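Local coordinates for protein mucus binding proteinn (Lactobacillus reuteri, PDB 4MT5) that probably helps lactobacilli adhere to gastrointestinal mucus, as a cell-wall-anchored surface protein of which this chain is the fifth Mub repeat, with a ubiquitin-like beta-grasp fold, at residues I93-E98 and V147-V152. Sequence-based numbering, arbitrary orientation.
Sequences IHYVDE and VPSPAV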
loop_
_atom_site.group_PDB
_atom_site.type_symbol
_atom_site.label_atom_id
_atom_site.label_comp_id
_atom_site.label_asym_id
_atom_site.label_seq_id
_atom_site.Cartn_x
_atom_site.Cartn_y
_atom_site.Cartn_z
ATOM N N ILE A 93 7.695 19.135 24.320
ATOM C CA ILE A 93 7.548 20.270 25.219
ATOM C C ILE A 93 8.900 20.665 25.785
ATOM O O ILE A 93 9.585 19.842 26.385
ATOM C CB ILE A 93 6.622 19.949 26.394
ATOM C CG1 ILE A 93 5.294 19.409 25.886
ATOM C CG2 ILE A 93 6.364 21.210 27.194
ATOM C CD1 ILE A 93 4.599 20.380 24.951
ATOM N N HIS A 94 9.285 21.921 25.576
ATOM C CA HIS A 94 10.484 22.482 26.209
ATOM C C HIS A 94 10.119 23.289 27.465
ATOM O O HIS A 94 9.187 24.097 27.453
ATOM C CB HIS A 94 11.274 23.368 25.232
ATOM C CG HIS A 94 11.796 22.638 24.031
ATOM N ND1 HIS A 94 12.645 21.556 24.127
ATOM C CD2 HIS A 94 11.599 22.847 22.705
ATOM C CE1 HIS A 94 12.941 21.125 22.913
ATOM N NE2 HIS A 94 12.316 21.887 22.032
ATOM N N TYR A 95 10.857 23.062 28.545
ATOM C CA TYR A 95 10.655 23.816 29.774
ATOM C C TYR A 95 11.883 24.691 30.093
ATOM O O TYR A 95 12.929 24.180 30.487
ATOM C CB TYR A 95 10.357 22.861 30.938
ATOM C CG TYR A 95 9.159 21.945 30.740
ATOM C CD1 TYR A 95 7.859 22.415 30.893
ATOM C CD2 TYR A 95 9.331 20.599 30.421
ATOM C CE1 TYR A 95 6.760 21.571 30.724
ATOM C CE2 TYR A 95 8.239 19.746 30.250
ATOM C CZ TYR A 95 6.958 20.240 30.404
ATOM O OH TYR A 95 5.878 19.400 30.233
ATOM N N VAL A 96 11.757 26.009 29.932
ATOM C CA VAL A 96 12.906 26.909 30.088
ATOM C C VAL A 96 12.709 28.026 31.116
ATOM O O VAL A 96 11.822 27.947 31.964
ATOM C CB VAL A 96 13.298 27.549 28.743
ATOM C CG1 VAL A 96 13.735 26.482 27.763
ATOM C CG2 VAL A 96 12.138 28.348 28.175
ATOM N N ASP A 97 13.556 29.055 31.037
ATOM C CA ASP A 97 13.413 30.277 31.848
ATOM C C ASP A 97 13.569 31.569 31.024
ATOM O O ASP A 97 13.320 31.582 29.818
ATOM C CB ASP A 97 14.372 30.266 33.049
ATOM C CG ASP A 97 15.847 30.231 32.644
ATOM O OD1 ASP A 97 16.220 30.825 31.605
ATOM O OD2 ASP A 97 16.644 29.616 33.391
ATOM N N GLU A 98 13.993 32.650 31.673
ATOM C CA GLU A 98 14.141 33.941 31.000
ATOM C C GLU A 98 15.311 33.921 30.027
ATOM O O GLU A 98 15.275 34.563 28.970
ATOM C CB GLU A 98 14.355 35.054 32.025
ATOM C CG GLU A 98 13.401 35.007 33.206
ATOM C CD GLU A 98 11.984 35.399 32.833
ATOM O OE1 GLU A 98 11.756 35.831 31.680
ATOM O OE2 GLU A 98 11.098 35.282 33.705
ATOM N N VAL A 147 -0.624 17.871 28.500
ATOM C CA VAL A 147 0.449 17.686 29.485
ATOM C C VAL A 147 0.533 18.834 30.499
ATOM O O VAL A 147 0.635 20.016 30.129
ATOM C CB VAL A 147 1.843 17.440 28.833
ATOM C CG1 VAL A 147 2.958 17.656 29.845
ATOM C CG2 VAL A 147 1.928 16.038 28.261
ATOM N N PRO A 148 0.466 18.476 31.791
ATOM C CA PRO A 148 0.636 19.417 32.895
ATOM C C PRO A 148 2.100 19.810 33.016
ATOM O O PRO A 148 2.969 18.927 33.093
ATOM C CB PRO A 148 0.223 18.593 34.124
ATOM C CG PRO A 148 -0.540 17.431 33.582
ATOM C CD PRO A 148 0.110 17.132 32.277
ATOM N N SER A 149 2.362 21.115 33.007
ATOM C CA SER A 149 3.684 21.636 33.327
ATOM C C SER A 149 4.004 21.236 34.764
ATOM O O SER A 149 3.180 21.456 35.656
ATOM C CB SER A 149 3.695 23.164 33.216
ATOM O OG SER A 149 3.141 23.613 31.990
ATOM N N PRO A 150 5.192 20.647 35.000
ATOM C CA PRO A 150 5.524 20.223 36.364
ATOM C C PRO A 150 5.802 21.424 37.288
ATOM O O PRO A 150 6.034 22.542 36.819
ATOM C CB PRO A 150 6.794 19.387 36.179
ATOM C CG PRO A 150 6.984 19.237 34.707
ATOM C CD PRO A 150 6.296 20.386 34.065
ATOM N N ALA A 151 5.769 21.183 38.596
ATOM C CA ALA A 151 5.968 22.241 39.578
ATOM C C ALA A 151 7.444 22.404 39.893
ATOM O O ALA A 151 8.121 21.443 40.273
ATOM C CB ALA A 151 5.188 21.947 40.856
ATOM N N VAL A 152 7.935 23.626 39.715
ATOM C CA VAL A 152 9.279 23.990 40.139
ATOM C C VAL A 152 9.139 25.098 41.173
ATOM O O VAL A 152 8.675 26.196 40.857
ATOM C CB VAL A 152 10.142 24.482 38.960
ATOM C CG1 VAL A 152 11.605 24.541 39.365
ATOM C CG2 VAL A 152 9.969 23.570 37.765
#
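The phenol ring of Tyr-95 meets Pro-150 in a CH-pi contact: the proline CD lies 4.0 Å from the centroid of the Tyr-95 ring and only 28° off its normal, which places it over the face. With Tyr-95 CE1 to Pro-150 CD at 3.6 Å and CZ almost as near, the methylene sits over the CE1-CZ side of the ring, toward the hydroxyl end. Ile-93, two residues earlier on strand 85-96, puts its CG2 3.4 Å below the ring plane and toward the rim, on the face opposite Pro-150, sandwiching the ring. With CG anti to its own carbonyl carbon (chi1 -57°), Tyr-95 reaches out from the strand toward segment 147-152. There its OH approaches Val-147 CG1 at 3.4 Å, and CE1 comes within 4.0 Å of Ser-149 CA.

Packing is close around this one ring and sparse elsewhere. The nearest CA atoms, those of Tyr-95 and Ser-149, are 8.1 Å apart, too far for backbone pairing, and just 162 Å² is buried. On the solvent side, the CB of Pro-148 is directed away from segment 93-98 and the residue is exposed, while Pro-150, at the margin of the contact, is partly exposed. Segment 147-152 is tied down by other polar partners: Ser-149 OG bonds to His-159 O, and Pro-150 O to the hydroxyl of Tyr-180 on strand 174-182.

Were Tyr-95 an alanine, Pro-150 CD, Val-147 CG1 and Ile-93 CG2 would probably lose the surface they pack on, with a gap between strand 85-96 and segment 147-152. No hydrogen bond crosses, so apolar and CH-pi packing on one ring is what directly joins strand 85-96 of the large mixed sheet to the end of strand 142-148 and the loop after it, both within the Muc B2-like range.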